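Local coordinates for DNA alpha-glucosyltransferase (PDB 1XV5), which is a bacteriophage T4 glycosyltransferase of the two-domain GT-B fold, holding uridine-5'-diphosphate in this model, at residues Arg201-Thr206 with Glu283-Ser288; Phe290-Ser295 with Ile319-Lys324. All blocks are in the same frame, centred on the assembly; numbering follows the deposited sequence.

Interaction 1: residues Arg201-Thr206 with Glu283-Ser288; sequences RWIGRT and ERMSKS. With UDP (uridine-5'-diphosphate), chain C.
Two torsions bring Arg201 to Ser288: CG lies anti to the backbone N (chi1 -168°), and a bend at chi3 (-57°) turns NE toward the serine. The resulting bond is nearly straight, Arg201 NE to Ser288 OG at 2.8 Å, with the oxygen in the guanidinium plane; NH2 adds a weak second bond. OG in turn donates to Arg284 O at 2.8 Å, from the opposite face of that carbonyl to Lys287 N, so the end of the helix fixes the hydroxyl that receives the arginine. Arg284 CB lies over the centre of one guanidinium face, 3.8 Å from Arg201 CZ. The two arginines cross at about a right angle, and Glu233 forms salt bridges with both, which probably offsets their like charges. Met285, bent at chi2 and chi3, runs antiparallel alongside the Arg201 side chain and sets CE tightly against Ile203 CG2 at 3.5 Å. Beyond the strand, Arg205 grips uridine-5'-diphosphate with two bonds, NE to O2B at 3.0 Å and NH1 to O1B at 2.8 Å. The contact thus docks the end of helix 278-286 and the first residue of strand 288-293 against strand 199-203, with strand 229-233 supplying Glu233 and helix 308-316 packing against Ile203 and Met285.

Interaction 2: residues Phe290-Ser295 with Ile319-Lys324; sequences FGYQLS and IPVFWK
Tyr292 and Val321 lie side by side and point the same way from neighbouring parallel strands, with Val321 CB over one face of the ring, toward its rim. This CH-pi contact puts Val321 CB 4.1 Å from the ring centroid of Tyr292, while CG1 reaches Tyr292 CD1 at 3.7 Å. Phe290 and Ile319 repeat the side-by-side pairing on the same face of the sheet. There the phenylalanine CG is anti to the carbonyl carbon (chi1 -55°), and its ring atom CD2 meets Ile319 CB at 3.6 Å. Helix 354-365 covers this face, touching Phe290, Tyr292 and Ile319. On the other face Gln293 CB touches Phe322 CD1, and the Phe322 ring makes an edge-to-face contact with His310 of helix 308-316. Gly291 contributes backbone alone: its N donates to Ile319 O and its O accepts from Val321 N, before Gln293 N bonds Val321 O at 3.0 Å. After this the backbone bonding weakens: Trp323 N to Gln293 O is long (3.5 Å) and bent. A water bridges here, accepting from Trp323 N at 3.1 Å and lying close to the carbonyl oxygens of Gln293 and Ser295. Trp323 also packs on Leu294 and, through CB, on Ser295 O. The Gln293 side chain bends at chi2 (-75°), and OE1 accepts from Ser295 N, two residues on, at 2.9 Å, while NE2 is held by Thr309 and Glu307. The strands are neighbours in a parallel sheet, a beta-alpha-beta unit through helix 308-316. Apolar packing and regular parallel bonding thus join them at their start, and a network of amide, water and carbonyls is added to apolar contact at their ends, where the Gln293 side chain lies about 5 Å from uridine-5'-diphosphate at the nearest atoms.

Followed from the N terminus, strand 199-203 comes first, and interaction 1 closes a loop of 76 residues when the chain returns through helix 278-286. Interaction 2 opens just after, at Phe290, and closes a shorter loop of 23 residues containing helix 308-316, a beta-alpha-beta crossover. The two loops run in series, neither nested nor crossed. They meet because strand 288-293 lies between strands 199-203 and 319-323: Arg201 N and O lie 2.8 Å from Phe290 O and Tyr292 N, respectively, as probable hydrogen bonds. Met285 SD also packs on Gly291 CA. Together they tie these three strands into one parallel sheet with helix 278-286 packed against it; only interaction 2 spans a single crossover.

Interaction 1: residues Arg201-Thr206 with Glu283-Ser288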
# COMPACT_ATOMS: atom_id res chain seq x y z
N ARG A 201 -5.18 -6.07 -16.53
CA ARG A 201 -4.15 -5.19 -16.00
C ARG A 201 -3.75 -5.47 -14.55
O ARG A 201 -4.57 -5.37 -13.64
CB ARG A 201 -4.63 -3.74 -16.16
CG ARG A 201 -3.58 -2.65 -15.93
CD ARG A 201 -4.21 -1.27 -16.13
NE ARG A 201 -4.82 -1.13 -17.46
CZ ARG A 201 -4.16 -0.76 -18.56
NH1 ARG A 201 -2.87 -0.47 -18.52
NH2 ARG A 201 -4.80 -0.71 -19.73
N TRP A 202 -2.49 -5.82 -14.37
CA TRP A 202 -1.90 -6.11 -13.07
C TRP A 202 -1.17 -4.84 -12.62
O TRP A 202 -0.54 -4.18 -13.45
CB TRP A 202 -0.90 -7.25 -13.22
CG TRP A 202 -0.19 -7.68 -11.96
CD1 TRP A 202 -0.53 -8.73 -11.14
CD2 TRP A 202 0.99 -7.10 -11.39
NE1 TRP A 202 0.37 -8.84 -10.11
CE2 TRP A 202 1.32 -7.85 -10.24
CE3 TRP A 202 1.81 -6.02 -11.75
CZ2 TRP A 202 2.43 -7.56 -9.44
CZ3 TRP A 202 2.92 -5.73 -10.95
CH2 TRP A 202 3.22 -6.49 -9.81
N ILE A 203 -1.26 -4.50 -11.34
CA ILE A 203 -0.55 -3.33 -10.81
C ILE A 203 0.21 -3.69 -9.53
O ILE A 203 -0.26 -4.50 -8.72
CB ILE A 203 -1.51 -2.15 -10.49
CG1 ILE A 203 -2.67 -2.62 -9.62
CG2 ILE A 203 -2.00 -1.52 -11.79
CD1 ILE A 203 -3.52 -1.47 -9.06
N GLY A 204 1.39 -3.10 -9.37
CA GLY A 204 2.20 -3.36 -8.20
C GLY A 204 3.62 -2.87 -8.42
O GLY A 204 3.84 -1.81 -9.00
N ARG A 205 4.60 -3.65 -7.94
CA ARG A 205 6.01 -3.31 -8.12
C ARG A 205 6.81 -4.60 -8.16
O ARG A 205 6.27 -5.68 -7.91
CB ARG A 205 6.51 -2.38 -7.01
CG ARG A 205 6.20 -2.81 -5.59
CD ARG A 205 6.50 -1.66 -4.64
NE ARG A 205 6.17 -1.99 -3.25
CZ ARG A 205 6.90 -2.77 -2.47
NH1 ARG A 205 6.51 -3.01 -1.23
NH2 ARG A 205 8.03 -3.30 -2.93
N THR A 206 8.10 -4.50 -8.47
CA THR A 206 8.92 -5.69 -8.61
C THR A 206 9.42 -6.36 -7.33
O THR A 206 10.60 -6.29 -6.99
CB THR A 206 10.11 -5.42 -9.56
OG1 THR A 206 9.63 -4.75 -10.73
CG2 THR A 206 10.76 -6.74 -9.99
N GLU A 283 -7.19 5.78 -14.40
CA GLU A 283 -7.95 6.05 -15.61
C GLU A 283 -7.86 4.83 -16.54
O GLU A 283 -8.88 4.35 -17.05
CB GLU A 283 -7.41 7.30 -16.30
CG GLU A 283 -8.10 7.69 -17.61
CD GLU A 283 -9.60 7.93 -17.46
OE1 GLU A 283 -10.03 8.41 -16.39
OE2 GLU A 283 -10.33 7.65 -18.42
N ARG A 284 -6.65 4.32 -16.73
CA ARG A 284 -6.45 3.15 -17.60
C ARG A 284 -7.17 1.93 -17.04
O ARG A 284 -7.79 1.16 -17.79
CB ARG A 284 -4.96 2.83 -17.75
CG ARG A 284 -4.17 3.81 -18.61
CD ARG A 284 -2.74 3.30 -18.84
NE ARG A 284 -1.92 3.32 -17.63
CZ ARG A 284 -1.20 4.37 -17.23
NH1 ARG A 284 -1.21 5.50 -17.94
NH2 ARG A 284 -0.47 4.29 -16.13
N MET A 285 -7.07 1.74 -15.73
CA MET A 285 -7.69 0.59 -15.07
C MET A 285 -9.21 0.64 -15.15
O MET A 285 -9.85 -0.40 -15.31
CB MET A 285 -7.25 0.52 -13.61
CG MET A 285 -7.71 -0.73 -12.87
SD MET A 285 -6.94 -2.25 -13.48
CE MET A 285 -5.28 -2.12 -12.74
N SER A 286 -9.78 1.84 -15.04
CA SER A 286 -11.23 2.00 -15.08
C SER A 286 -11.80 1.56 -16.42
O SER A 286 -13.01 1.32 -16.54
CB SER A 286 -11.62 3.46 -14.81
OG SER A 286 -11.25 4.29 -15.91
N LYS A 287 -10.94 1.47 -17.43
CA LYS A 287 -11.37 1.06 -18.76
C LYS A 287 -10.86 -0.33 -19.12
O LYS A 287 -10.95 -0.75 -20.27
CB LYS A 287 -10.88 2.08 -19.81
CG LYS A 287 -11.56 3.45 -19.68
CD LYS A 287 -11.04 4.47 -20.69
CE LYS A 287 -9.60 4.87 -20.39
NZ LYS A 287 -9.15 6.02 -21.23
N SER A 288 -10.34 -1.04 -18.12
CA SER A 288 -9.82 -2.39 -18.30
C SER A 288 -10.81 -3.40 -17.74
O SER A 288 -11.37 -3.22 -16.66
CB SER A 288 -8.48 -2.54 -17.59
OG SER A 288 -7.53 -1.62 -18.10
N1 UDP C . 1.79 3.22 -7.04
C2 UDP C . 1.89 4.24 -7.97
N3 UDP C . 2.84 4.04 -8.94
C4 UDP C . 3.67 2.94 -9.07
C5 UDP C . 3.49 1.93 -8.08
C6 UDP C . 2.58 2.10 -7.12
O2 UDP C . 1.19 5.23 -7.93
O4 UDP C . 4.48 2.91 -10.00
C1' UDP C . 0.80 3.38 -5.96
C2' UDP C . -0.27 2.29 -5.91
O2' UDP C . -1.29 2.54 -6.85
C3' UDP C . -0.70 2.42 -4.46
C4' UDP C . 0.63 2.63 -3.75
O4' UDP C . 1.49 3.28 -4.73
O3' UDP C . -1.52 3.59 -4.31
C5' UDP C . 1.30 1.36 -3.26
O5' UDP C . 0.69 0.93 -2.05
PA UDP C . 0.31 -0.60 -1.77
O1A UDP C . -0.30 -0.61 -0.43
O2A UDP C . -0.47 -1.11 -2.93
O3A UDP C . 1.73 -1.41 -1.75
PB UDP C . 3.23 -0.97 -1.27
O1B UDP C . 3.86 -2.18 -0.69
O2B UDP C . 3.89 -0.30 -2.41
O3B UDP C . 2.99 0.09 -0.12

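Interaction 2: residues Phe290-Ser295 with Ile319-Lys324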
# COMPACT_ATOMS: atom_id res chain seq x y z
N PHE A 290 -10.43 -6.50 -16.48
CA PHE A 290 -10.05 -7.12 -15.22
C PHE A 290 -8.74 -6.61 -14.66
O PHE A 290 -7.75 -6.46 -15.38
CB PHE A 290 -9.99 -8.65 -15.41
CG PHE A 290 -11.27 -9.21 -15.95
CD1 PHE A 290 -11.53 -9.20 -17.32
CD2 PHE A 290 -12.26 -9.66 -15.09
CE1 PHE A 290 -12.77 -9.61 -17.82
CE2 PHE A 290 -13.50 -10.07 -15.58
CZ PHE A 290 -13.75 -10.05 -16.94
N GLY A 291 -8.76 -6.31 -13.36
CA GLY A 291 -7.59 -5.82 -12.67
C GLY A 291 -7.06 -6.93 -11.77
O GLY A 291 -7.84 -7.65 -11.15
N TYR A 292 -5.74 -7.04 -11.70
CA TYR A 292 -5.12 -8.09 -10.90
C TYR A 292 -4.22 -7.56 -9.80
O TYR A 292 -3.41 -6.66 -10.01
CB TYR A 292 -4.29 -9.00 -11.81
CG TYR A 292 -5.10 -9.74 -12.84
CD1 TYR A 292 -5.23 -11.13 -12.77
CD2 TYR A 292 -5.72 -9.06 -13.88
CE1 TYR A 292 -5.98 -11.83 -13.72
CE2 TYR A 292 -6.47 -9.75 -14.84
CZ TYR A 292 -6.60 -11.13 -14.75
OH TYR A 292 -7.34 -11.81 -15.69
N GLN A 293 -4.38 -8.13 -8.61
CA GLN A 293 -3.56 -7.78 -7.46
C GLN A 293 -3.35 -9.15 -6.84
O GLN A 293 -4.23 -9.68 -6.16
CB GLN A 293 -4.34 -6.86 -6.52
CG GLN A 293 -3.44 -5.93 -5.71
CD GLN A 293 -2.72 -6.64 -4.59
OE1 GLN A 293 -2.61 -7.86 -4.57
NE2 GLN A 293 -2.22 -5.87 -3.63
N LEU A 294 -2.18 -9.72 -7.10
CA LEU A 294 -1.89 -11.06 -6.63
C LEU A 294 -0.93 -11.19 -5.45
O LEU A 294 -0.18 -12.16 -5.36
CB LEU A 294 -1.39 -11.89 -7.81
CG LEU A 294 -2.31 -11.85 -9.04
CD1 LEU A 294 -1.67 -12.63 -10.19
CD2 LEU A 294 -3.68 -12.43 -8.69
N SER A 295 -0.96 -10.22 -4.55
CA SER A 295 -0.09 -10.28 -3.38
C SER A 295 -0.42 -11.56 -2.60
O SER A 295 -1.58 -11.91 -2.41
CB SER A 295 -0.28 -9.05 -2.50
OG SER A 295 0.32 -7.93 -3.12
N ILE A 319 -13.13 -5.28 -12.53
CA ILE A 319 -13.43 -6.46 -11.73
C ILE A 319 -12.14 -6.85 -11.03
O ILE A 319 -11.13 -7.13 -11.69
CB ILE A 319 -13.90 -7.64 -12.59
CG1 ILE A 319 -15.32 -7.37 -13.10
CG2 ILE A 319 -13.85 -8.93 -11.78
CD1 ILE A 319 -16.37 -7.29 -12.00
N PRO A 320 -12.13 -6.87 -9.69
CA PRO A 320 -10.92 -7.24 -8.96
C PRO A 320 -10.62 -8.73 -8.98
O PRO A 320 -11.50 -9.55 -8.71
CB PRO A 320 -11.19 -6.75 -7.54
CG PRO A 320 -12.25 -5.71 -7.69
CD PRO A 320 -13.13 -6.30 -8.77
N VAL A 321 -9.38 -9.07 -9.30
CA VAL A 321 -8.95 -10.46 -9.28
C VAL A 321 -7.84 -10.48 -8.24
O VAL A 321 -6.76 -9.94 -8.47
CB VAL A 321 -8.42 -10.90 -10.66
CG1 VAL A 321 -7.94 -12.35 -10.59
CG2 VAL A 321 -9.52 -10.76 -11.72
N PHE A 322 -8.13 -11.08 -7.08
CA PHE A 322 -7.18 -11.15 -5.96
C PHE A 322 -6.68 -12.57 -5.71
O PHE A 322 -7.32 -13.55 -6.10
CB PHE A 322 -7.81 -10.66 -4.65
CG PHE A 322 -8.24 -9.21 -4.64
CD1 PHE A 322 -7.81 -8.31 -5.61
CD2 PHE A 322 -9.05 -8.74 -3.61
CE1 PHE A 322 -8.18 -6.96 -5.55
CE2 PHE A 322 -9.43 -7.40 -3.53
CZ PHE A 322 -8.99 -6.51 -4.51
N TRP A 323 -5.55 -12.68 -5.01
CA TRP A 323 -4.96 -13.97 -4.67
C TRP A 323 -5.87 -14.65 -3.63
O TRP A 323 -6.12 -14.10 -2.56
CB TRP A 323 -3.56 -13.77 -4.09
CG TRP A 323 -2.79 -15.03 -3.84
CD1 TRP A 323 -2.52 -15.61 -2.64
CD2 TRP A 323 -2.18 -15.87 -4.83
NE1 TRP A 323 -1.77 -16.75 -2.81
CE2 TRP A 323 -1.55 -16.93 -4.15
CE3 TRP A 323 -2.10 -15.82 -6.23
CZ2 TRP A 323 -0.85 -17.94 -4.82
CZ3 TRP A 323 -1.41 -16.83 -6.90
CH2 TRP A 323 -0.79 -17.87 -6.19
N LYS A 324 -6.35 -15.84 -3.96
CA LYS A 324 -7.25 -16.58 -3.07
C LYS A 324 -6.81 -16.70 -1.61
O LYS A 324 -7.57 -16.33 -0.71
CB LYS A 324 -7.50 -17.98 -3.64
CG LYS A 324 -8.54 -18.78 -2.87
CD LYS A 324 -8.72 -20.18 -3.47
CE LYS A 324 -9.84 -20.93 -2.78
NZ LYS A 324 -9.98 -22.32 -3.29
O HOH W 1 -4.00 -10.51 -3.48